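Local coordinates for putative pyridoxal phosphate-dependent transferase (Clostridium difficile, PDB 4DQ6), which is a putative pyridoxal phosphate-dependent transferase of the class I and II aminotransferase family and binds pyridoxal-5'-phosphate, at residues M42-A47 with A373-M378; S202-S207 with T232-T237; L327-F332 with Y367-L372. All coordinates share one frame; numbering follows the deposited sequence. Where two conformers were deposited one is given.

Interaction 1. Residues M42-A47 with A373-M378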
loop_
_atom_site.group_PDB
_atom_site.type_symbol
_atom_site.label_atom_id
_atom_site.label_comp_id
_atom_site.label_asym_id
_atom_site.label_seq_id
_atom_site.Cartn_x
_atom_site.Cartn_y
_atom_site.Cartn_z
ATOM N N MET A 42 -2.012 12.954 -14.924
ATOM C CA MET A 42 -2.232 13.471 -16.247
ATOM C C MET A 42 -3.632 13.180 -16.727
ATOM O O MET A 42 -4.219 12.135 -16.377
ATOM C CB MET A 42 -1.260 12.809 -17.237
ATOM C CG MET A 42 0.216 12.705 -16.841
ATOM S SD MET A 42 1.039 11.918 -18.311
ATOM C CE MET A 42 2.701 11.742 -17.602
ATOM N N ASP A 43 -4.169 14.026 -17.593
ATOM C CA ASP A 43 -5.445 13.717 -18.274
ATOM C C ASP A 43 -5.184 13.090 -19.634
ATOM O O ASP A 43 -5.769 13.474 -20.705
ATOM C CB ASP A 43 -6.290 14.955 -18.424
ATOM C CG ASP A 43 -6.856 15.428 -17.099
ATOM O OD1 ASP A 43 -7.761 14.759 -16.556
ATOM O OD2 ASP A 43 -6.411 16.477 -16.597
ATOM N N PHE A 44 -4.327 12.097 -19.577
ATOM C CA PHE A 44 -4.005 11.271 -20.708
ATOM C C PHE A 44 -4.181 9.791 -20.379
ATOM O O PHE A 44 -3.986 9.368 -19.305
ATOM C CB PHE A 44 -2.577 11.443 -21.144
ATOM C CG PHE A 44 -2.234 12.795 -21.643
ATOM C CD1 PHE A 44 -3.018 13.490 -22.553
ATOM C CD2 PHE A 44 -1.061 13.348 -21.234
ATOM C CE1 PHE A 44 -2.641 14.771 -22.960
ATOM C CE2 PHE A 44 -0.638 14.591 -21.661
ATOM C CZ PHE A 44 -1.467 15.322 -22.518
ATOM N N LYS A 45 -4.566 8.987 -21.352
ATOM C CA LYS A 45 -4.565 7.538 -21.207
ATOM C C LYS A 45 -3.188 6.997 -20.958
ATOM O O LYS A 45 -2.199 7.571 -21.418
ATOM C CB LYS A 45 -5.119 6.886 -22.465
ATOM C CG LYS A 45 -6.603 7.116 -22.618
ATOM C CD LYS A 45 -7.115 6.391 -23.820
ATOM C CE LYS A 45 -8.600 6.616 -23.911
ATOM N NZ LYS A 45 -9.001 6.042 -25.212
ATOM N N ALA A 46 -3.078 5.905 -20.233
ATOM C CA ALA A 46 -1.786 5.264 -20.042
ATOM C C ALA A 46 -1.301 4.735 -21.353
ATOM O O ALA A 46 -2.121 4.500 -22.252
ATOM C CB ALA A 46 -1.901 4.081 -19.043
ATOM N N ALA A 47 -0.034 4.479 -21.492
ATOM C CA ALA A 47 0.531 3.897 -22.676
ATOM C C ALA A 47 -0.140 2.584 -23.060
ATOM O O ALA A 47 -0.539 1.802 -22.207
ATOM C CB ALA A 47 2.009 3.652 -22.506
ATOM N N ALA A 373 -0.050 18.497 -18.219
ATOM C CA ALA A 373 -0.152 17.140 -18.777
ATOM C C ALA A 373 -1.605 16.872 -19.061
ATOM O O ALA A 373 -2.277 16.055 -18.419
ATOM C CB ALA A 373 0.422 16.087 -17.794
ATOM N N CYS A 374 -2.115 17.593 -20.073
ATOM C CA CYS A 374 -3.526 17.474 -20.443
ATOM C C CYS A 374 -3.643 17.819 -21.940
ATOM O O CYS A 374 -2.735 18.435 -22.490
ATOM C CB CYS A 374 -4.415 18.384 -19.628
ATOM S SG CYS A 374 -4.063 20.142 -19.810
ATOM N N PRO A 375 -4.746 17.477 -22.582
ATOM C CA PRO A 375 -4.883 17.862 -23.988
ATOM C C PRO A 375 -4.736 19.363 -24.209
ATOM O O PRO A 375 -5.168 20.165 -23.377
ATOM C CB PRO A 375 -6.288 17.359 -24.357
ATOM C CG PRO A 375 -6.491 16.184 -23.466
ATOM C CD PRO A 375 -5.839 16.569 -22.168
ATOM N N ARG A 376 -4.203 19.752 -25.384
ATOM C CA ARG A 376 -4.118 21.129 -25.760
ATOM C C ARG A 376 -5.409 21.891 -25.564
ATOM O O ARG A 376 -5.403 23.027 -25.088
ATOM C CB ARG A 376 -3.617 21.268 -27.218
ATOM C CG ARG A 376 -3.466 22.713 -27.682
ATOM C CD ARG A 376 -2.485 23.556 -26.880
ATOM N NE ARG A 376 -1.175 22.976 -27.013
ATOM C CZ ARG A 376 -0.323 23.204 -27.996
ATOM N NH1 ARG A 376 -0.633 24.022 -29.004
ATOM N NH2 ARG A 376 0.808 22.523 -28.045
ATOM N N SER A 377 -6.536 21.291 -25.986
ATOM C CA SER A 377 -7.842 21.918 -25.863
ATOM C C SER A 377 -8.150 22.319 -24.401
ATOM O O SER A 377 -8.722 23.369 -24.166
ATOM C CB SER A 377 -8.928 21.005 -26.473
ATOM O OG SER A 377 -8.906 21.066 -27.870
ATOM N N MET A 378 -7.835 21.423 -23.458
ATOM C CA MET A 378 -8.106 21.659 -22.042
ATOM C C MET A 378 -7.166 22.739 -21.485
ATOM O O MET A 378 -7.561 23.601 -20.727
ATOM C CB MET A 378 -7.902 20.367 -21.259
ATOM C CG MET A 378 -8.017 20.518 -19.768
ATOM S SD MET A 378 -8.140 18.901 -18.971
ATOM C CE MET A 378 -7.852 19.395 -17.253
#
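F44 lays its ring along the backbone of A373-P375, while the neighbouring D43 and M42 meet the same short run of chain with their own backbone and side chains. One hydrogen bond joins the segments: D43 N donates to A373 O at 2.9 Å, and that oxygen also receives a CA-H contact from M42. The F44 ring is placed by a first torsion that sets CG anti to its own carbonyl carbon (chi1 -64°). A373 O then sits over one face, towards the rim, and F44 CZ comes within 3.4 Å of C374 O. F44 CE1 reaches P375 CD at 3.8 Å, the two side chains sliding past each other in opposite directions. A flat, wide phenyl suits a place where it must cover peptide groups as well as a proline ring. M42 SD lies at the ring's edge, in its plane; F8 meets it edge-to-face and F295 of helix 289-313 packs against it. M42 touches A373 with CB and CG, CG coming to 3.5 Å of A373 CB, an approach the small methyl allows. D43 and M378 cross at about a right angle, the M378 methyl near the carboxylate. That group is buried, yet K21 and R14 form salt bridges to it and W22 adds a hydrogen bond, so it is probably ionised. P375, at the N-cap position of helix 376-390, has no N-H to donate, and its CD rests 3.4 Å from D43 O. The contact is loop-to-loop packing at a helix start, tying the connection into helix 48-58 to the C-terminal helix of this aminotransferase-family fold.

Interaction 2. Residues S202-S207 with T232-T237. With PLP (pyridoxal-5'-phosphate), chain C.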
loop_
_atom_site.group_PDB
_atom_site.type_symbol
_atom_site.label_atom_id
_atom_site.label_comp_id
_atom_site.label_asym_id
_atom_site.label_seq_id
_atom_site.Cartn_x
_atom_site.Cartn_y
_atom_site.Cartn_z
ATOM N N SER A 202 17.308 11.612 -1.955
ATOM C CA SER A 202 17.003 12.335 -3.178
ATOM C C SER A 202 15.712 11.810 -3.774
ATOM O O SER A 202 15.677 10.645 -4.223
ATOM C CB SER A 202 18.150 12.177 -4.150
ATOM O OG SER A 202 17.974 13.002 -5.306
ATOM N N ASP A 203 14.663 12.650 -3.822
ATOM C CA ASP A 203 13.415 12.314 -4.458
ATOM C C ASP A 203 13.525 12.683 -5.933
ATOM O O ASP A 203 13.411 13.846 -6.315
ATOM C CB ASP A 203 12.287 13.083 -3.769
ATOM C CG ASP A 203 10.933 12.853 -4.349
ATOM O OD1 ASP A 203 10.821 12.216 -5.397
ATOM O OD2 ASP A 203 9.957 13.293 -3.714
ATOM N N GLU A 204 13.598 11.627 -6.750
ATOM C CA GLU A 204 13.882 11.807 -8.135
ATOM C C GLU A 204 12.683 11.280 -8.901
ATOM O O GLU A 204 12.802 10.757 -10.072
ATOM C CB GLU A 204 15.250 11.194 -8.513
ATOM C CG GLU A 204 16.401 11.791 -7.737
ATOM C CD GLU A 204 17.781 11.391 -8.197
ATOM O OE1 GLU A 204 17.933 10.673 -9.207
ATOM O OE2 GLU A 204 18.754 11.902 -7.553
ATOM N N ILE A 205 11.514 11.466 -8.291
ATOM C CA ILE A 205 10.335 10.880 -8.922
ATOM C C ILE A 205 10.101 11.510 -10.317
ATOM O O ILE A 205 9.560 10.834 -11.224
ATOM C CB ILE A 205 9.085 10.955 -8.066
ATOM C CG1 ILE A 205 7.975 10.000 -8.625
ATOM C CG2 ILE A 205 8.576 12.363 -8.004
ATOM C CD1 ILE A 205 6.755 9.881 -7.717
ATOM N N HIS A 206 10.462 12.758 -10.558
ATOM C CA HIS A 206 10.223 13.375 -11.899
ATOM C C HIS A 206 11.363 13.151 -12.879
ATOM O O HIS A 206 11.462 13.839 -13.905
ATOM C CB HIS A 206 9.970 14.878 -11.789
ATOM C CG HIS A 206 8.798 15.268 -10.939
ATOM N ND1 HIS A 206 7.519 15.419 -11.476
ATOM C CD2 HIS A 206 8.687 15.477 -9.572
ATOM C CE1 HIS A 206 6.680 15.748 -10.481
ATOM N NE2 HIS A 206 7.382 15.763 -9.300
ATOM N N SER A 207 12.196 12.150 -12.636
ATOM C CA SER A 207 13.498 11.977 -13.298
ATOM C C SER A 207 13.376 11.688 -14.797
ATOM O O SER A 207 14.284 11.960 -15.570
ATOM C CB SER A 207 14.272 10.818 -12.660
ATOM O OG SER A 207 13.505 9.617 -12.688
ATOM N N THR A 232 17.994 7.041 -2.897
ATOM C CA THR A 232 17.212 7.592 -4.019
ATOM C C THR A 232 15.851 6.973 -4.170
ATOM O O THR A 232 15.709 5.742 -4.134
ATOM C CB THR A 232 17.962 7.363 -5.334
ATOM O OG1 THR A 232 19.331 7.836 -5.196
ATOM C CG2 THR A 232 17.371 8.116 -6.476
ATOM N N CYS A 233 14.823 7.808 -4.269
ATOM C CA CYS A 233 13.454 7.356 -4.488
ATOM C C CYS A 233 13.059 7.716 -5.921
ATOM O O CYS A 233 13.272 8.847 -6.339
ATOM C CB CYS A 233 12.476 8.011 -3.556
ATOM S SG CYS A 233 12.813 7.676 -1.832
ATOM N N MET A 234 12.533 6.735 -6.651
ATOM C CA MET A 234 12.035 6.872 -8.044
ATOM C C MET A 234 10.780 6.053 -8.197
ATOM O O MET A 234 10.455 5.262 -7.324
ATOM C CB MET A 234 13.056 6.474 -9.072
ATOM C CG MET A 234 14.262 7.458 -9.201
ATOM S SD MET A 234 15.532 6.700 -10.267
ATOM C CE MET A 234 16.588 8.125 -10.680
ATOM N N ALA A 235 10.077 6.205 -9.323
ATOM C CA ALA A 235 8.841 5.459 -9.495
ATOM C C ALA A 235 8.475 5.578 -10.965
ATOM O O ALA A 235 8.892 6.533 -11.613
ATOM C CB ALA A 235 7.705 6.056 -8.683
ATOM N N PRO A 236 7.642 4.665 -11.502
ATOM C CA PRO A 236 7.048 4.847 -12.812
ATOM C C PRO A 236 5.821 5.733 -12.829
ATOM O O PRO A 236 5.272 5.992 -13.904
ATOM C CB PRO A 236 6.669 3.440 -13.169
ATOM C CG PRO A 236 6.265 2.809 -11.906
ATOM C CD PRO A 236 7.287 3.357 -10.940
ATOM N N THR A 237 5.358 6.180 -11.662
ATOM C CA THR A 237 4.022 6.715 -11.533
ATOM C C THR A 237 3.854 8.079 -12.171
ATOM O O THR A 237 2.843 8.334 -12.800
ATOM C CB THR A 237 3.514 6.762 -10.099
ATOM O OG1 THR A 237 4.482 7.459 -9.344
ATOM C CG2 THR A 237 3.363 5.379 -9.533
HETATM N N1 PLP C . 7.663 13.392 -4.742
HETATM C C2 PLP C . 7.451 14.497 -5.529
HETATM C C2A PLP C . 8.450 15.598 -5.715
HETATM C C3 PLP C . 6.213 14.658 -6.259
HETATM O O3 PLP C . 5.994 15.734 -7.002
HETATM C C4 PLP C . 5.196 13.625 -6.147
HETATM C C4A PLP C . 3.863 13.762 -6.837
HETATM C C5 PLP C . 5.500 12.481 -5.301
HETATM C C6 PLP C . 6.734 12.415 -4.615
HETATM C C5A PLP C . 4.475 11.395 -5.203
HETATM O O4P PLP C . 4.735 10.769 -3.992
HETATM P P PLP C . 3.957 9.370 -3.746
HETATM O O1P PLP C . 4.714 8.379 -4.559
HETATM O O2P PLP C . 4.094 9.265 -2.174
HETATM O O3P PLP C . 2.541 9.640 -4.342
HETATM O O HOH W 1 20.419 9.664 -6.831
HETATM O O HOH W 2 11.290 8.323 -11.331
HETATM O O HOH W 3 7.612 8.800 -11.981
#
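S202 O accepts from C233 N at 3.0 Å and E204 N donates to C233 O at 2.8 Å, joining parallel strands of the beta-alpha-beta unit 199-203, 224-228 and 230-234 in the mixed seven-stranded sheet. Past them water takes over: one molecule donates to both I205 O and A235 O, while another, which accepts from A235 N, lies 3.1 Å from I205 O and may donate to it. A third donates to E204 OE2 and T232 OG1. The buried E204 carboxylate has further donors: OE2 takes S202 OG at 2.6 Å on its anti lone pair and M219 N, and OE1 is bonded to H216. D203 divides its oxygens: OD1 accepts from I205 N at 3.1 Å, an Asx turn that fixes the carboxylate, leaving OD2 2.5 Å from PLP N1. CG of D203 lies anti to its backbone N (chi1 179°), which carries the group towards PLP. I205, branched and apolar, puts CG2 3.5 Å from PLP C2 and CG1 against A235 CB. H206 NE2 and PLP O3 share a hydrogen bond of 2.7 Å, in which either could be the donor. The D203 carboxylate would favour a protonated N1, as in fold-type I enzymes, while H206 and N175 help hold PLP in place.

Interaction 3. Residues L327-F332 with Y367-L372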
loop_
_atom_site.group_PDB
_atom_site.type_symbol
_atom_site.label_atom_id
_atom_site.label_comp_id
_atom_site.label_asym_id
_atom_site.label_seq_id
_atom_site.Cartn_x
_atom_site.Cartn_y
_atom_site.Cartn_z
ATOM N N LEU A 327 4.868 20.670 -14.827
ATOM C CA LEU A 327 4.249 21.614 -13.932
ATOM C C LEU A 327 4.820 22.996 -14.225
ATOM O O LEU A 327 6.050 23.142 -14.274
ATOM C CB LEU A 327 4.504 21.200 -12.462
ATOM C CG LEU A 327 3.974 19.789 -12.122
ATOM C CD1 LEU A 327 4.561 19.327 -10.754
ATOM C CD2 LEU A 327 2.460 19.655 -12.131
ATOM N N LEU A 328 3.956 23.975 -14.375
ATOM C CA LEU A 328 4.330 25.328 -14.728
ATOM C C LEU A 328 4.166 26.223 -13.489
ATOM O O LEU A 328 3.161 26.138 -12.779
ATOM C CB LEU A 328 3.389 25.856 -15.846
ATOM C CG LEU A 328 3.887 27.077 -16.621
ATOM C CD1 LEU A 328 5.112 26.781 -17.491
ATOM C CD2 LEU A 328 2.714 27.588 -17.505
ATOM N N TRP A 329 5.167 27.054 -13.208
ATOM C CA TRP A 329 5.237 27.870 -12.017
ATOM C C TRP A 329 5.119 29.303 -12.418
ATOM O O TRP A 329 6.050 29.864 -13.031
ATOM C CB TRP A 329 6.556 27.576 -11.349
ATOM C CG TRP A 329 6.868 28.210 -9.987
ATOM C CD1 TRP A 329 7.990 29.004 -9.614
ATOM C CD2 TRP A 329 6.153 27.992 -8.744
ATOM N NE1 TRP A 329 7.915 29.255 -8.348
ATOM C CE2 TRP A 329 6.871 28.699 -7.743
ATOM C CE3 TRP A 329 4.968 27.354 -8.393
ATOM C CZ2 TRP A 329 6.444 28.732 -6.416
ATOM C CZ3 TRP A 329 4.557 27.334 -7.083
ATOM C CH2 TRP A 329 5.278 28.059 -6.097
ATOM N N VAL A 330 3.952 29.904 -12.132
ATOM C CA VAL A 330 3.617 31.204 -12.695
ATOM C C VAL A 330 3.447 32.237 -11.576
ATOM O O VAL A 330 2.744 31.996 -10.617
ATOM C CB VAL A 330 2.296 31.128 -13.504
ATOM C CG1 VAL A 330 1.916 32.486 -14.075
ATOM C CG2 VAL A 330 2.369 30.064 -14.593
ATOM N N ASP A 331 4.164 33.356 -11.703
ATOM C CA ASP A 331 4.145 34.427 -10.743
ATOM C C ASP A 331 3.027 35.422 -11.104
ATOM O O ASP A 331 3.057 36.027 -12.165
ATOM C CB ASP A 331 5.507 35.096 -10.798
ATOM C CG ASP A 331 5.647 36.239 -9.835
ATOM O OD1 ASP A 331 4.769 36.458 -8.984
ATOM O OD2 ASP A 331 6.673 36.938 -9.979
ATOM N N PHE A 332 2.074 35.543 -10.185
ATOM C CA PHE A 332 0.943 36.475 -10.278
ATOM C C PHE A 332 1.104 37.723 -9.421
ATOM O O PHE A 332 0.181 38.510 -9.275
ATOM C CB PHE A 332 -0.331 35.780 -9.800
ATOM C CG PHE A 332 -0.874 34.742 -10.725
ATOM C CD1 PHE A 332 -0.242 33.553 -10.929
ATOM C CD2 PHE A 332 -2.120 34.952 -11.347
ATOM C CE1 PHE A 332 -0.787 32.601 -11.772
ATOM C CE2 PHE A 332 -2.680 34.023 -12.179
ATOM C CZ PHE A 332 -2.008 32.801 -12.382
ATOM N N TYR A 367 2.696 32.921 -6.293
ATOM C CA TYR A 367 2.767 31.971 -7.397
ATOM C C TYR A 367 1.551 31.048 -7.407
ATOM O O TYR A 367 0.880 30.892 -6.409
ATOM C CB TYR A 367 4.019 31.094 -7.231
ATOM C CG TYR A 367 5.264 31.749 -7.741
ATOM C CD1 TYR A 367 6.033 32.535 -6.912
ATOM C CD2 TYR A 367 5.719 31.521 -9.045
ATOM C CE1 TYR A 367 7.189 33.139 -7.390
ATOM C CE2 TYR A 367 6.885 32.131 -9.512
ATOM C CZ TYR A 367 7.597 32.892 -8.684
ATOM O OH TYR A 367 8.788 33.419 -9.203
ATOM N N GLN A 368 1.311 30.437 -8.567
ATOM C CA GLN A 368 0.416 29.293 -8.715
ATOM C C GLN A 368 1.104 28.278 -9.607
ATOM O O GLN A 368 1.814 28.643 -10.544
ATOM C CB GLN A 368 -0.907 29.682 -9.411
ATOM C CG GLN A 368 -1.647 30.801 -8.708
ATOM C CD GLN A 368 -2.472 30.331 -7.511
ATOM O OE1 GLN A 368 -3.083 29.251 -7.588
ATOM N NE2 GLN A 368 -2.576 31.173 -6.458
ATOM N N ARG A 369 0.870 27.015 -9.307
ATOM C CA ARG A 369 1.322 25.883 -10.118
ATOM C C ARG A 369 0.217 25.263 -10.981
ATOM O O ARG A 369 -0.866 24.952 -10.502
ATOM C CB ARG A 369 1.949 24.823 -9.215
ATOM C CG ARG A 369 2.880 23.875 -9.912
ATOM C CD ARG A 369 3.126 22.606 -9.116
ATOM N NE ARG A 369 1.941 21.741 -8.994
ATOM C CZ ARG A 369 1.908 20.647 -8.273
ATOM N NH1 ARG A 369 2.986 20.266 -7.540
ATOM N NH2 ARG A 369 0.816 19.902 -8.248
ATOM N N ILE A 370 0.568 25.139 -12.256
ATOM C CA ILE A 370 -0.350 24.703 -13.295
ATOM C C ILE A 370 0.142 23.390 -13.934
ATOM O O ILE A 370 1.266 23.304 -14.408
ATOM C CB ILE A 370 -0.544 25.747 -14.388
ATOM C CG1 ILE A 370 -0.780 27.148 -13.791
ATOM C CG2 ILE A 370 -1.731 25.357 -15.250
ATOM C CD1 ILE A 370 -0.887 28.284 -14.777
ATOM N N ASN A 371 -0.740 22.388 -13.916
ATOM C CA ASN A 371 -0.502 21.097 -14.521
ATOM C C ASN A 371 -0.759 21.061 -16.021
ATOM O O ASN A 371 -1.908 21.204 -16.418
ATOM C CB ASN A 371 -1.308 20.029 -13.783
ATOM C CG ASN A 371 -1.076 18.627 -14.292
ATOM O OD1 ASN A 371 -0.604 18.401 -15.414
ATOM N ND2 ASN A 371 -1.552 17.659 -13.516
ATOM N N LEU A 372 0.292 20.886 -16.832
ATOM C CA LEU A 372 0.178 20.917 -18.302
ATOM C C LEU A 372 0.100 19.582 -18.967
ATOM O O LEU A 372 0.179 19.499 -20.220
ATOM C CB LEU A 372 1.326 21.776 -18.873
ATOM C CG LEU A 372 0.955 23.236 -19.165
ATOM C CD1 LEU A 372 0.358 23.923 -17.935
ATOM C CD2 LEU A 372 2.166 23.991 -19.741
#
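Strands 327-331 and 367-371 run antiparallel, their directions 155° apart, as the central pair of a small four-stranded antiparallel sheet in the aminotransferase-family fold. L328 pairs with I370 and V330 with Q368 as hydrogen-bonded pairs, each through two backbone bonds; L328 N to I370 O measures 2.8 Å. L327-N371, W329-R369 and D331-Y367 are the non-hydrogen-bonded pairs. L328, V330, Q368 and I370 share one face, where V330 CG2 meets I370 CD1 at 3.7 Å. Helices 289-313, 339-350 and 376-390 pack there, which suits the branched L328, V330 and I370; the methylenes of Q368 pack on F332 and helix 339-350. The other face carries L327, W329, D331, Y367, R369 and N371, a mix of aromatic, charged and apolar groups. R369 is bent at chi3 (68°), bringing its guanidinium beneath L327, whose CD1 lies over one face 3.7 Å from R369 NH1; NH1 itself bonds N175, a pocket residue, and NH2 bonds W38 O. The five-membered ring of W329 and the Y367 ring form an offset stack, centroids 3.8 Å apart and planes at 7°, their polar ends taken by Y151 and K145. D331 CB makes a CH-pi contact on the opposite face of Y367, while W329 NE1 approaches Y367 CD2 to 3.2 Å.

All three contacts are essentially buried, but they differ in depth and chemistry. Interaction 2 lies nearest the middle of the chain, in the large mixed sheet at the PLP; interaction 3 belongs to the smaller antiparallel sheet, and interaction 1 is farthest out, its centre about 17 Å from the centre of the chain. Interactions 1 and 3 adjoin in sequence: strand 367-371 runs directly into the turn that begins helix 376-390, and N371 OD1 accepts from A373 N. Interactions 2 and 3 touch where H206 CE1 packs on L327 CD1, 4.2 Å apart. Interaction 3 combines regular strand bonds with an aromatic stack. Both 1 and 2 bury carboxylates, D43 salt-bridged in 1 and E204 hydrogen-bonded in 2.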